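Local coordinates for kojibiose phosphorylase (Gut metagenome, PDB 6W0P), which belongs to glycoside hydrolase family 65, whose members join an N-terminal beta-sandwich domain, a helical catalytic barrel and a small C-terminal beta-sandwich domain, at residues Ile724-Thr729 and Ile745-Ile750; Thr708-Leu713 and Asn731-Asn736; Asn701-Lys706 and Val716-Asp721. All blocks are in the same frame, centred on the assembly; numbering follows the deposited sequence.

Contact 1 of 3, residues Ile724-Thr729 and Ile745-Ile750; sequences IITKKT and IDKLEI
Lys727 holds CG between its backbone N and carbonyl carbon (chi1 79°), and a bend at chi4 (60°) brings NZ to Ile745, whose carbonyl O it meets at 2.8 Å. The same amine donates to Thr729 OG1 and to the backbone O of Asn731, so the polar end of this buried lysine is gripped from several directions; Thr729 OG1 also pairs with His712 ND1, probably by a hydrogen bond. Alongside, the backbones pair. Ile725 N reaches Leu748 O at 2.9 Å and Leu748 N returns to Ile725 O at 2.8 Å, and Lys727 N donates to Asp746 O at 3.1 Å. On the face bearing Ile724, Thr726, Lys747 and Glu749, Lys747 NZ lies 3.4 Å from Ile724 CG2 and forms a salt bridge with Glu749 OE1 at 3.0 Å. The other face is apolar: Ile725 CB and Leu748 CB stand 4.2 Å apart, and both side chains rest on Ile735 of strand 733-737. With strand directions 171° apart, this is an antiparallel edge pair: strand 747-751 closes the five-stranded sheet of the C-terminal domain, whose apolar face packs on a second sheet as in a beta sandwich.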
ATOM      1  N   ILE A 724      -9.033   9.978  52.711  1.00 35.71           N
ATOM      2  CA  ILE A 724     -10.326  10.521  53.193  1.00 35.49           C
ATOM      3  C   ILE A 724     -11.286  10.417  52.008  1.00 34.14           C
ATOM      4  O   ILE A 724     -10.955  10.943  50.909  1.00 33.79           O
ATOM      5  CB  ILE A 724     -10.134  11.964  53.728  1.00 36.45           C
ATOM      6  CG1 ILE A 724      -9.112  11.991  54.866  1.00 37.61           C
ATOM      7  CG2 ILE A 724     -11.447  12.621  54.150  1.00 35.94           C
ATOM      8  CD1 ILE A 724      -8.436  13.345  55.038  1.00 38.71           C
ATOM      9  N   ILE A 725     -12.407   9.737  52.222  1.00 33.55           N
ATOM     10  CA  ILE A 725     -13.472   9.456  51.224  1.00 33.20           C
ATOM     11  C   ILE A 725     -14.758  10.029  51.807  1.00 33.96           C
ATOM     12  O   ILE A 725     -15.058   9.689  52.994  1.00 34.51           O
ATOM     13  CB  ILE A 725     -13.594   7.945  50.952  1.00 33.52           C
ATOM     14  CG1 ILE A 725     -12.280   7.335  50.447  1.00 33.32           C
ATOM     15  CG2 ILE A 725     -14.747   7.657  50.010  1.00 33.15           C
ATOM     16  CD1 ILE A 725     -12.171   5.849  50.682  1.00 33.48           C
ATOM     17  N   THR A 726     -15.461  10.870  51.038  1.00 33.36           N
ATOM     18  CA  THR A 726     -16.698  11.550  51.484  1.00 34.10           C
ATOM     19  C   THR A 726     -17.793  11.403  50.422  1.00 33.58           C
ATOM     20  O   THR A 726     -17.477  11.294  49.214  1.00 33.86           O
ATOM     21  CB  THR A 726     -16.435  13.020  51.861  1.00 34.67           C
ATOM     22  OG1 THR A 726     -15.539  13.637  50.927  1.00 35.64           O
ATOM     23  CG2 THR A 726     -15.836  13.176  53.240  1.00 35.11           C
ATOM     24  N   LYS A 727     -19.043  11.442  50.878  1.00 33.61           N
ATOM     25  CA  LYS A 727     -20.252  11.619  50.041  1.00 33.70           C
ATOM     26  C   LYS A 727     -21.363  12.265  50.882  1.00 34.78           C
ATOM     27  O   LYS A 727     -21.266  12.256  52.116  1.00 33.27           O
ATOM     28  CB  LYS A 727     -20.674  10.277  49.424  1.00 33.08           C
ATOM     29  CG  LYS A 727     -21.434   9.313  50.314  1.00 32.77           C
ATOM     30  CD  LYS A 727     -21.678   7.961  49.697  1.00 32.54           C
ATOM     31  CE  LYS A 727     -22.297   7.001  50.694  1.00 33.03           C
ATOM     32  NZ  LYS A 727     -23.599   7.476  51.217  1.00 33.04           N
ATOM     33  N   LYS A 728     -22.412  12.754  50.212  1.00 36.81           N
ATOM     34  CA  LYS A 728     -23.564  13.465  50.836  1.00 38.69           C
ATOM     35  C   LYS A 728     -24.810  12.571  50.842  1.00 36.84           C
ATOM     36  O   LYS A 728     -25.789  12.943  51.491  1.00 36.39           O
ATOM     37  CB  LYS A 728     -23.848  14.761  50.063  1.00 41.54           C
ATOM     38  CG  LYS A 728     -22.660  15.700  49.926  1.00 44.29           C
ATOM     39  CD  LYS A 728     -22.191  16.268  51.240  1.00 48.03           C
ATOM     40  CE  LYS A 728     -22.395  17.763  51.325  1.00 51.61           C
ATOM     41  NZ  LYS A 728     -21.410  18.463  50.471  1.00 52.76           N
ATOM     42  N   THR A 729     -24.818  11.481  50.083  1.00 36.02           N
ATOM     43  CA  THR A 729     -25.960  10.548  50.045  1.00 36.46           C
ATOM     44  C   THR A 729     -26.093   9.928  51.436  1.00 38.01           C
ATOM     45  O   THR A 729     -25.091   9.876  52.173  1.00 37.78           O
ATOM     46  CB  THR A 729     -25.810   9.496  48.939  1.00 35.93           C
ATOM     47  OG1 THR A 729     -24.492   8.961  49.017  1.00 34.33           O
ATOM     48  CG2 THR A 729     -26.095  10.058  47.561  1.00 35.44           C
ATOM     49  N   ILE A 745     -20.965   5.938  54.671  1.00 39.97           N
ATOM     50  CA  ILE A 745     -22.276   6.630  54.808  1.00 41.44           C
ATOM     51  C   ILE A 745     -22.045   8.115  54.508  1.00 40.96           C
ATOM     52  O   ILE A 745     -22.625   8.598  53.535  1.00 40.57           O
ATOM     53  CB  ILE A 745     -22.899   6.363  56.190  1.00 42.60           C
ATOM     54  CG1 ILE A 745     -23.242   4.875  56.346  1.00 43.95           C
ATOM     55  CG2 ILE A 745     -24.123   7.244  56.413  1.00 42.81           C
ATOM     56  CD1 ILE A 745     -23.540   4.425  57.784  1.00 44.22           C
ATOM     57  N   ASP A 746     -21.179   8.780  55.278  1.00 41.00           N
ATOM     58  CA  ASP A 746     -20.825  10.215  55.092  1.00 40.70           C
ATOM     59  C   ASP A 746     -19.313  10.361  54.877  1.00 40.32           C
ATOM     60  O   ASP A 746     -18.922  11.068  53.934  1.00 39.72           O
ATOM     61  CB  ASP A 746     -21.331  11.039  56.268  1.00 41.50           C
ATOM     62  CG  ASP A 746     -20.769  10.605  57.615  1.00 43.06           C
ATOM     63  OD1 ASP A 746     -20.539   9.377  57.843  1.00 42.67           O
ATOM     64  OD2 ASP A 746     -20.543  11.504  58.423  1.00 45.25           O
ATOM     65  N   LYS A 747     -18.488   9.676  55.666  1.00 41.32           N
ATOM     66  CA  LYS A 747     -17.031   9.935  55.734  1.00 43.22           C
ATOM     67  C   LYS A 747     -16.288   8.675  56.167  1.00 44.22           C
ATOM     68  O   LYS A 747     -16.760   7.976  57.118  1.00 43.67           O
ATOM     69  CB  LYS A 747     -16.788  11.081  56.710  1.00 45.70           C
ATOM     70  CG  LYS A 747     -15.360  11.581  56.850  1.00 48.40           C
ATOM     71  CD  LYS A 747     -15.340  12.942  57.562  1.00 51.70           C
ATOM     72  CE  LYS A 747     -13.995  13.341  58.124  1.00 53.01           C
ATOM     73  NZ  LYS A 747     -13.045  13.647  57.027  1.00 54.27           N
ATOM     74  N   LEU A 748     -15.173   8.412  55.480  1.00 43.62           N
ATOM     75  CA  LEU A 748     -14.157   7.387  55.826  1.00 43.50           C
ATOM     76  C   LEU A 748     -12.785   8.074  55.914  1.00 43.40           C
ATOM     77  O   LEU A 748     -12.402   8.776  54.962  1.00 39.20           O
ATOM     78  CB  LEU A 748     -14.163   6.306  54.737  1.00 43.08           C
ATOM     79  CG  LEU A 748     -14.902   5.014  55.066  1.00 44.51           C
ATOM     80  CD1 LEU A 748     -16.280   5.272  55.665  1.00 46.18           C
ATOM     81  CD2 LEU A 748     -15.033   4.159  53.829  1.00 43.84           C
ATOM     82  N   GLU A 749     -12.056   7.830  56.996  1.00 45.21           N
ATOM     83  CA  GLU A 749     -10.675   8.334  57.220  1.00 48.08           C
ATOM     84  C   GLU A 749      -9.796   7.106  57.429  1.00 47.37           C
ATOM     85  O   GLU A 749      -9.928   6.507  58.500  1.00 47.28           O
ATOM     86  CB  GLU A 749     -10.681   9.256  58.442  1.00 50.78           C
ATOM     87  CG  GLU A 749      -9.658  10.366  58.428  1.00 54.24           C
ATOM     88  CD  GLU A 749     -10.109  11.602  59.209  1.00 59.11           C
ATOM     89  OE1 GLU A 749     -11.121  12.246  58.806  1.00 60.12           O
ATOM     90  OE2 GLU A 749      -9.476  11.909  60.238  1.00 63.31           O
ATOM     91  N   ILE A 750      -9.020   6.694  56.423  1.00 47.08           N
ATOM     92  CA  ILE A 750      -8.212   5.434  56.477  1.00 47.80           C
ATOM     93  C   ILE A 750      -6.729   5.801  56.510  1.00 47.90           C
ATOM     94  O   ILE A 750      -6.304   6.511  55.603  1.00 45.55           O
ATOM     95  CB  ILE A 750      -8.559   4.506  55.299  1.00 46.68           C
ATOM     96  CG1 ILE A 750     -10.027   4.080  55.362  1.00 46.53           C
ATOM     97  CG2 ILE A 750      -7.633   3.296  55.252  1.00 47.40           C
ATOM     98  CD1 ILE A 750     -10.496   3.322  54.146  1.00 45.57           C
TER

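Contact 2 of 3, residues Thr708-Leu713 and Asn731-Asn736; sequences TFKNHL and NILPIN
Leu733 lays its CB over one face of the His712 imidazole, a CH-pi contact with CB 4.0 Å from the ring centroid and 20° off the normal. The approach is offset toward the rim, CB lying 3.9 Å from His712 NE2 and at a like distance from CD2, while the two methyls of Leu733 also come up to CD2. His712 closes a type I' turn that joins the two strands of a beta hairpin, 702-709 and 712-718; His712 N to Phe709 O, 2.9 Å, and Phe709 N to His712 O, 3.1 Å, define this two-residue turn. Leu733 begins a strand of the other sheet, so the pair bridges the two layers of the C-terminal beta sandwich by side chains. Within the turn, Lys710 CG sits 3.8 Å above the plane of the Phe709 ring, over its centre, and the chain then runs past Leu733 to a salt bridge with Asp688.

Asn731 comes to the rim of the imidazole: its OD1 is 3.1 Å from His712 CE1, near the ring plane, with amide and ring planes 25° apart. Both ring nitrogens have polar partners, which should fix the rotation of the ring. That of ND1 is OG1 of Thr729, two residues before Asn731. On the other side of CE1, NE2 meets a water in the ring plane at 3.0 Å, and that water donates to the carbonyl O of Ile732 at 3.1 Å.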
ATOM      1  N   THR A 708     -18.658   9.324  40.361  1.00 29.73           N
ATOM      2  CA  THR A 708     -20.037   8.934  40.729  1.00 30.46           C
ATOM      3  C   THR A 708     -20.225   7.458  40.390  1.00 30.40           C
ATOM      4  O   THR A 708     -19.989   7.062  39.226  1.00 30.06           O
ATOM      5  CB  THR A 708     -21.072   9.817  40.025  1.00 30.36           C
ATOM      6  OG1 THR A 708     -20.799  11.141  40.485  1.00 30.25           O
ATOM      7  CG2 THR A 708     -22.506   9.411  40.309  1.00 30.89           C
ATOM      8  N   PHE A 709     -20.631   6.694  41.392  1.00 30.49           N
ATOM      9  CA  PHE A 709     -20.992   5.275  41.265  1.00 31.24           C
ATOM     10  C   PHE A 709     -22.252   5.037  42.091  1.00 31.25           C
ATOM     11  O   PHE A 709     -22.289   5.470  43.285  1.00 30.68           O
ATOM     12  CB  PHE A 709     -19.800   4.434  41.714  1.00 31.91           C
ATOM     13  CG  PHE A 709     -20.020   2.954  41.584  1.00 32.30           C
ATOM     14  CD1 PHE A 709     -20.279   2.395  40.350  1.00 33.05           C
ATOM     15  CD2 PHE A 709     -19.934   2.124  42.682  1.00 33.55           C
ATOM     16  CE1 PHE A 709     -20.460   1.025  40.213  1.00 33.39           C
ATOM     17  CE2 PHE A 709     -20.130   0.753  42.547  1.00 34.18           C
ATOM     18  CZ  PHE A 709     -20.398   0.207  41.313  1.00 33.69           C
ATOM     19  N   LYS A 710     -23.219   4.354  41.487  1.00 31.71           N
ATOM     20  CA  LYS A 710     -24.531   4.014  42.091  1.00 33.09           C
ATOM     21  C   LYS A 710     -25.147   5.267  42.719  1.00 33.39           C
ATOM     22  O   LYS A 710     -25.608   5.198  43.874  1.00 33.00           O
ATOM     23  CB  LYS A 710     -24.370   2.914  43.135  1.00 33.90           C
ATOM     24  CG  LYS A 710     -23.909   1.568  42.596  1.00 34.88           C
ATOM     25  CD  LYS A 710     -24.219   0.456  43.583  1.00 35.85           C
ATOM     26  CE  LYS A 710     -23.522  -0.850  43.289  1.00 36.38           C
ATOM     27  NZ  LYS A 710     -24.339  -1.693  42.394  1.00 37.07           N
ATOM     28  N   ASN A 711     -25.125   6.364  41.959  1.00 33.76           N
ATOM     29  CA  ASN A 711     -25.718   7.692  42.266  1.00 34.32           C
ATOM     30  C   ASN A 711     -25.039   8.291  43.492  1.00 34.45           C
ATOM     31  O   ASN A 711     -25.658   9.186  44.092  1.00 35.77           O
ATOM     32  CB  ASN A 711     -27.230   7.614  42.468  1.00 36.39           C
ATOM     33  CG  ASN A 711     -27.967   7.187  41.217  1.00 37.42           C
ATOM     34  OD1 ASN A 711     -27.669   7.659  40.125  1.00 40.45           O
ATOM     35  ND2 ASN A 711     -28.922   6.290  41.351  1.00 38.28           N
ATOM     36  N   HIS A 712     -23.834   7.822  43.858  1.00 33.55           N
ATOM     37  CA  HIS A 712     -23.031   8.431  44.945  1.00 33.21           C
ATOM     38  C   HIS A 712     -21.925   9.275  44.329  1.00 32.98           C
ATOM     39  O   HIS A 712     -21.018   8.691  43.727  1.00 33.22           O
ATOM     40  CB  HIS A 712     -22.417   7.395  45.885  1.00 33.37           C
ATOM     41  CG  HIS A 712     -23.393   6.486  46.544  1.00 33.33           C
ATOM     42  ND1 HIS A 712     -24.138   6.882  47.621  1.00 33.85           N
ATOM     43  CD2 HIS A 712     -23.714   5.196  46.298  1.00 33.18           C
ATOM     44  CE1 HIS A 712     -24.899   5.875  48.010  1.00 34.45           C
ATOM     45  NE2 HIS A 712     -24.659   4.831  47.212  1.00 33.98           N
ATOM     46  N   LEU A 713     -22.000  10.588  44.516  1.00 32.62           N
ATOM     47  CA  LEU A 713     -20.904  11.498  44.145  1.00 32.60           C
ATOM     48  C   LEU A 713     -19.810  11.392  45.200  1.00 31.60           C
ATOM     49  O   LEU A 713     -20.003  11.940  46.300  1.00 32.47           O
ATOM     50  CB  LEU A 713     -21.427  12.929  44.022  1.00 33.05           C
ATOM     51  CG  LEU A 713     -20.361  13.972  43.663  1.00 33.42           C
ATOM     52  CD1 LEU A 713     -19.506  13.494  42.488  1.00 33.21           C
ATOM     53  CD2 LEU A 713     -21.010  15.320  43.346  1.00 32.82           C
ATOM     54  N   ASN A 731     -27.452   6.777  52.155  1.00 37.44           N
ATOM     55  CA  ASN A 731     -27.498   5.294  52.163  1.00 36.72           C
ATOM     56  C   ASN A 731     -26.069   4.730  52.177  1.00 36.10           C
ATOM     57  O   ASN A 731     -25.121   5.430  51.802  1.00 35.31           O
ATOM     58  CB  ASN A 731     -28.329   4.750  50.999  1.00 36.23           C
ATOM     59  CG  ASN A 731     -27.842   5.229  49.650  1.00 35.37           C
ATOM     60  OD1 ASN A 731     -27.558   6.416  49.478  1.00 34.90           O
ATOM     61  ND2 ASN A 731     -27.752   4.318  48.696  1.00 34.38           N
ATOM     62  N   ILE A 732     -25.923   3.487  52.612  1.00 36.69           N
ATOM     63  CA  ILE A 732     -24.610   2.793  52.704  1.00 36.48           C
ATOM     64  C   ILE A 732     -24.103   2.492  51.292  1.00 35.69           C
ATOM     65  O   ILE A 732     -24.831   1.844  50.523  1.00 35.49           O
ATOM     66  CB  ILE A 732     -24.754   1.522  53.562  1.00 37.71           C
ATOM     67  CG1 ILE A 732     -24.936   1.879  55.047  1.00 37.82           C
ATOM     68  CG2 ILE A 732     -23.582   0.565  53.318  1.00 37.48           C
ATOM     69  CD1 ILE A 732     -25.511   0.747  55.881  1.00 38.39           C
ATOM     70  N   LEU A 733     -22.884   2.929  50.970  1.00 35.28           N
ATOM     71  CA  LEU A 733     -22.120   2.330  49.849  1.00 35.73           C
ATOM     72  C   LEU A 733     -21.022   1.467  50.445  1.00 35.92           C
ATOM     73  O   LEU A 733     -20.148   1.985  51.129  1.00 36.09           O
ATOM     74  CB  LEU A 733     -21.506   3.404  48.942  1.00 34.67           C
ATOM     75  CG  LEU A 733     -20.690   2.831  47.783  1.00 34.26           C
ATOM     76  CD1 LEU A 733     -21.571   1.976  46.881  1.00 34.29           C
ATOM     77  CD2 LEU A 733     -19.996   3.934  46.983  1.00 33.74           C
ATOM     78  N   PRO A 734     -21.019   0.148  50.194  1.00 37.27           N
ATOM     79  CA  PRO A 734     -19.855  -0.669  50.489  1.00 37.48           C
ATOM     80  C   PRO A 734     -18.699  -0.275  49.580  1.00 37.72           C
ATOM     81  O   PRO A 734     -18.886  -0.125  48.396  1.00 39.08           O
ATOM     82  CB  PRO A 734     -20.269  -2.106  50.188  1.00 38.32           C
ATOM     83  CG  PRO A 734     -21.510  -1.989  49.340  1.00 38.30           C
ATOM     84  CD  PRO A 734     -22.137  -0.650  49.663  1.00 38.33           C
ATOM     85  N   ILE A 735     -17.534  -0.132  50.167  1.00 37.79           N
ATOM     86  CA  ILE A 735     -16.311   0.217  49.409  0.60 37.93           C
ATOM     87  C   ILE A 735     -15.139  -0.567  50.006  1.00 38.64           C
ATOM     88  O   ILE A 735     -15.088  -0.734  51.231  1.00 40.01           O
ATOM     89  CB  ILE A 735     -16.133   1.747  49.408  0.60 37.52           C
ATOM     90  CG1 ILE A 735     -14.860   2.189  48.686  0.60 36.75           C
ATOM     91  CG2 ILE A 735     -16.215   2.313  50.820  0.60 37.83           C
ATOM     92  CD1 ILE A 735     -14.767   3.686  48.548  0.60 36.27           C
ATOM     93  N   ASN A 736     -14.266  -1.051  49.135  1.00 38.83           N
ATOM     94  CA  ASN A 736     -13.110  -1.898  49.490  1.00 39.54           C
ATOM     95  C   ASN A 736     -11.852  -1.031  49.364  1.00 37.88           C
ATOM     96  O   ASN A 736     -11.578  -0.557  48.227  1.00 37.39           O
ATOM     97  CB  ASN A 736     -13.166  -3.147  48.609  1.00 42.07           C
ATOM     98  CG  ASN A 736     -12.315  -4.248  49.171  1.00 44.99           C
ATOM     99  OD1 ASN A 736     -11.124  -4.043  49.364  1.00 47.67           O
ATOM    100  ND2 ASN A 736     -12.925  -5.380  49.473  1.00 47.48           N
TER
HETATM  101  O   HOH W   1     -25.609   2.043  47.569  1.00 39.10           O

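Contact 3 of 3, residues Asn701-Lys706 and Val716-Asp721; sequences NYYQFK and VKVDKD
The beta hairpin of strands 702-709 and 712-718 is paired here through two antiparallel hydrogen-bonded pairs, Tyr703 with Val718 and Phe705 with Val716, which flank the non-hydrogen-bonded pair Gln704 and Lys717. Tyr703 N meets Val718 O at 3.1 Å and Val718 N meets Tyr703 O at 2.9 Å; Phe705 N to Val716 O and Val716 N to Phe705 O are both 3.0 Å. The two aromatic residues place CG between backbone N and carbonyl carbon (chi1 59° in Tyr703, 63° in Phe705), and each ring folds back over the valine opposite it. Val718 CB lies 3.9 Å from the centroid of the Tyr703 ring, and Val716 CB the same distance from that of Phe705; both are CH-pi contacts over a face, offset toward the rim. Helix 666-680 meets these rings through Phe680 and Val677, while Tyr703 OH is bonded to Thr695 O. On the reverse face of the hairpin, Gln704 OE1 comes within 3.5 Å of Lys717 CB. The extended Lys717 chain then passes over the Tyr702 ring: CE sits above its centre, and NZ makes a cation-pi contact 4.2 Å from the centroid, 13° off the normal.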
ATOM      1  N   ASN A 701       1.994  16.598  47.256  1.00 37.13           N
ATOM      2  CA  ASN A 701       1.648  16.535  48.705  1.00 37.57           C
ATOM      3  C   ASN A 701       0.327  15.785  48.858  1.00 35.98           C
ATOM      4  O   ASN A 701       0.275  14.857  49.634  1.00 36.34           O
ATOM      5  CB  ASN A 701       1.535  17.930  49.325  1.00 39.47           C
ATOM      6  CG  ASN A 701       2.848  18.677  49.252  1.00 41.10           C
ATOM      7  OD1 ASN A 701       3.904  18.053  49.410  1.00 42.56           O
ATOM      8  ND2 ASN A 701       2.789  19.983  48.989  1.00 41.94           N
ATOM      9  N   TYR A 702      -0.680  16.138  48.075  1.00 34.43           N
ATOM     10  CA  TYR A 702      -1.953  15.396  48.005  1.00 33.82           C
ATOM     11  C   TYR A 702      -2.529  15.537  46.604  1.00 33.31           C
ATOM     12  O   TYR A 702      -2.118  16.437  45.853  1.00 34.10           O
ATOM     13  CB  TYR A 702      -2.897  15.848  49.122  1.00 34.44           C
ATOM     14  CG  TYR A 702      -3.544  17.211  49.025  1.00 35.06           C
ATOM     15  CD1 TYR A 702      -4.586  17.453  48.134  1.00 35.13           C
ATOM     16  CD2 TYR A 702      -3.184  18.245  49.892  1.00 35.55           C
ATOM     17  CE1 TYR A 702      -5.202  18.697  48.061  1.00 35.48           C
ATOM     18  CE2 TYR A 702      -3.804  19.486  49.848  1.00 35.09           C
ATOM     19  CZ  TYR A 702      -4.816  19.706  48.930  1.00 36.20           C
ATOM     20  OH  TYR A 702      -5.457  20.909  48.883  1.00 38.96           O
ATOM     21  N   TYR A 703      -3.442  14.640  46.256  1.00 32.08           N
ATOM     22  CA  TYR A 703      -4.357  14.798  45.107  1.00 31.24           C
ATOM     23  C   TYR A 703      -5.756  14.419  45.577  1.00 31.07           C
ATOM     24  O   TYR A 703      -5.910  13.656  46.576  1.00 30.87           O
ATOM     25  CB  TYR A 703      -3.914  13.956  43.908  1.00 30.91           C
ATOM     26  CG  TYR A 703      -3.829  12.479  44.174  1.00 31.41           C
ATOM     27  CD1 TYR A 703      -2.680  11.899  44.675  1.00 31.62           C
ATOM     28  CD2 TYR A 703      -4.903  11.648  43.904  1.00 31.83           C
ATOM     29  CE1 TYR A 703      -2.613  10.536  44.932  1.00 32.05           C
ATOM     30  CE2 TYR A 703      -4.847  10.282  44.128  1.00 31.43           C
ATOM     31  CZ  TYR A 703      -3.698   9.724  44.649  1.00 31.53           C
ATOM     32  OH  TYR A 703      -3.651   8.382  44.876  1.00 31.77           O
ATOM     33  N   GLN A 704      -6.753  14.912  44.849  1.00 30.09           N
ATOM     34  CA  GLN A 704      -8.174  14.640  45.153  1.00 29.62           C
ATOM     35  C   GLN A 704      -8.901  14.513  43.827  1.00 28.75           C
ATOM     36  O   GLN A 704      -8.690  15.400  42.974  1.00 28.17           O
ATOM     37  CB  GLN A 704      -8.750  15.747  46.038  1.00 30.14           C
ATOM     38  CG  GLN A 704     -10.218  15.573  46.413  1.00 30.18           C
ATOM     39  CD  GLN A 704     -10.663  16.704  47.307  1.00 30.70           C
ATOM     40  OE1 GLN A 704     -10.371  16.736  48.500  1.00 32.20           O
ATOM     41  NE2 GLN A 704     -11.359  17.661  46.732  1.00 30.27           N
ATOM     42  N   PHE A 705      -9.696  13.454  43.678  1.00 27.96           N
ATOM     43  CA  PHE A 705     -10.555  13.215  42.497  1.00 28.03           C
ATOM     44  C   PHE A 705     -11.988  12.973  42.961  1.00 28.55           C
ATOM     45  O   PHE A 705     -12.188  12.671  44.153  1.00 28.71           O
ATOM     46  CB  PHE A 705     -10.025  12.076  41.631  1.00 27.22           C
ATOM     47  CG  PHE A 705      -9.979  10.710  42.262  1.00 27.42           C
ATOM     48  CD1 PHE A 705     -11.065   9.852  42.187  1.00 27.53           C
ATOM     49  CD2 PHE A 705      -8.807  10.239  42.828  1.00 27.46           C
ATOM     50  CE1 PHE A 705     -11.004   8.584  42.747  1.00 27.78           C
ATOM     51  CE2 PHE A 705      -8.750   8.972  43.389  1.00 27.82           C
ATOM     52  CZ  PHE A 705      -9.846   8.148  43.343  1.00 27.75           C
ATOM     53  N   LYS A 706     -12.940  13.184  42.046  1.00 28.70           N
ATOM     54  CA  LYS A 706     -14.395  12.998  42.245  1.00 29.19           C
ATOM     55  C   LYS A 706     -14.929  12.107  41.124  1.00 29.21           C
ATOM     56  O   LYS A 706     -14.565  12.347  39.938  1.00 29.78           O
ATOM     57  CB  LYS A 706     -15.108  14.345  42.273  1.00 29.57           C
ATOM     58  CG  LYS A 706     -14.743  15.242  43.449  1.00 30.89           C
ATOM     59  CD  LYS A 706     -15.472  16.562  43.398  1.00 31.28           C
ATOM     60  CE  LYS A 706     -15.069  17.536  44.476  1.00 32.76           C
ATOM     61  NZ  LYS A 706     -15.845  17.303  45.716  1.00 33.85           N
ATOM     62  N   VAL A 716     -12.513  11.640  46.964  1.00 29.28           N
ATOM     63  CA  VAL A 716     -11.376  10.831  47.439  1.00 29.77           C
ATOM     64  C   VAL A 716     -10.178  11.758  47.478  1.00 30.58           C
ATOM     65  O   VAL A 716      -9.732  12.153  46.410  1.00 29.65           O
ATOM     66  CB  VAL A 716     -11.117   9.610  46.542  1.00 29.59           C
ATOM     67  CG1 VAL A 716      -9.944   8.807  47.067  1.00 29.30           C
ATOM     68  CG2 VAL A 716     -12.349   8.730  46.379  1.00 29.70           C
ATOM     69  N   LYS A 717      -9.695  12.059  48.687  1.00 32.18           N
ATOM     70  CA  LYS A 717      -8.458  12.827  48.946  1.00 32.84           C
ATOM     71  C   LYS A 717      -7.383  11.871  49.468  1.00 32.27           C
ATOM     72  O   LYS A 717      -7.649  11.177  50.454  1.00 31.94           O
ATOM     73  CB  LYS A 717      -8.727  13.954  49.954  1.00 34.28           C
ATOM     74  CG  LYS A 717      -7.534  14.866  50.203  1.00 35.58           C
ATOM     75  CD  LYS A 717      -7.848  16.022  51.105  1.00 37.72           C
ATOM     76  CE  LYS A 717      -6.582  16.749  51.505  1.00 40.25           C
ATOM     77  NZ  LYS A 717      -6.861  18.052  52.155  1.00 41.89           N
ATOM     78  N   VAL A 718      -6.206  11.889  48.847  1.00 32.01           N
ATOM     79  CA  VAL A 718      -5.036  11.039  49.211  1.00 33.04           C
ATOM     80  C   VAL A 718      -3.853  11.948  49.563  1.00 34.45           C
ATOM     81  O   VAL A 718      -3.435  12.711  48.691  1.00 33.77           O
ATOM     82  CB  VAL A 718      -4.699  10.074  48.068  1.00 32.14           C
ATOM     83  CG1 VAL A 718      -3.605   9.091  48.462  1.00 32.64           C
ATOM     84  CG2 VAL A 718      -5.945   9.350  47.594  1.00 31.79           C
ATOM     85  N   ASP A 719      -3.383  11.905  50.813  1.00 37.23           N
ATOM     86  CA  ASP A 719      -2.121  12.579  51.256  1.00 40.57           C
ATOM     87  C   ASP A 719      -1.139  11.501  51.718  1.00 42.71           C
ATOM     88  O   ASP A 719      -1.380  10.316  51.399  1.00 42.52           O
ATOM     89  CB  ASP A 719      -2.358  13.695  52.284  1.00 40.65           C
ATOM     90  CG  ASP A 719      -2.877  13.262  53.648  1.00 41.50           C
ATOM     91  OD1 ASP A 719      -2.623  12.124  54.052  1.00 42.98           O
ATOM     92  OD2 ASP A 719      -3.546  14.074  54.294  1.00 43.02           O
ATOM     93  N   LYS A 720      -0.058  11.886  52.405  1.00 46.79           N
ATOM     94  CA  LYS A 720       1.017  10.936  52.801  1.00 50.73           C
ATOM     95  C   LYS A 720       0.470   9.951  53.861  1.00 49.39           C
ATOM     96  O   LYS A 720       0.823   8.757  53.784  1.00 46.98           O
ATOM     97  CB  LYS A 720       2.269  11.702  53.257  1.00 55.38           C
ATOM     98  CG  LYS A 720       2.198  12.332  54.649  1.00 60.92           C
ATOM     99  CD  LYS A 720       3.291  13.365  54.984  1.00 64.14           C
ATOM    100  CE  LYS A 720       4.519  12.754  55.638  1.00 66.32           C
ATOM    101  NZ  LYS A 720       5.556  13.776  55.921  1.00 67.11           N
ATOM    102  N   ASP A 721      -0.391  10.423  54.775  1.00 48.08           N
ATOM    103  CA  ASP A 721      -0.799   9.708  56.018  1.00 48.50           C
ATOM    104  C   ASP A 721      -2.199   9.099  55.891  1.00 46.03           C
ATOM    105  O   ASP A 721      -2.436   8.118  56.572  1.00 47.11           O
ATOM    106  CB  ASP A 721      -0.813  10.653  57.221  1.00 50.47           C
ATOM    107  CG  ASP A 721       0.487  11.421  57.412  1.00 53.36           C
ATOM    108  OD1 ASP A 721       1.567  10.811  57.186  1.00 55.32           O
ATOM    109  OD2 ASP A 721       0.414  12.626  57.762  1.00 53.63           O
TER

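How the contacts relate
All three contacts lie in the C-terminal beta domain, on one side of the chain's centre. Contacts 3 and 1 follow each other along the chain and tie neighbouring strands of one antiparallel sheet, ordered 303-305, 702-709, 712-718, 722-726, 747-751; their centres are about 13 Å apart, and Ile724 O meets Lys717 N at the shared 712-718/722-726 seam. Contact 2 alternates with each of them in sequence. It sits at the turn of the hairpin whose other end contact 3 pairs, its centre about 18 Å from that of contact 3 and about 10 Å from that of contact 1. Contacts 1 and 3 pair strands within one layer; contact 2, with the apolar side chains of contact 1, meets strand 733-737 of the other.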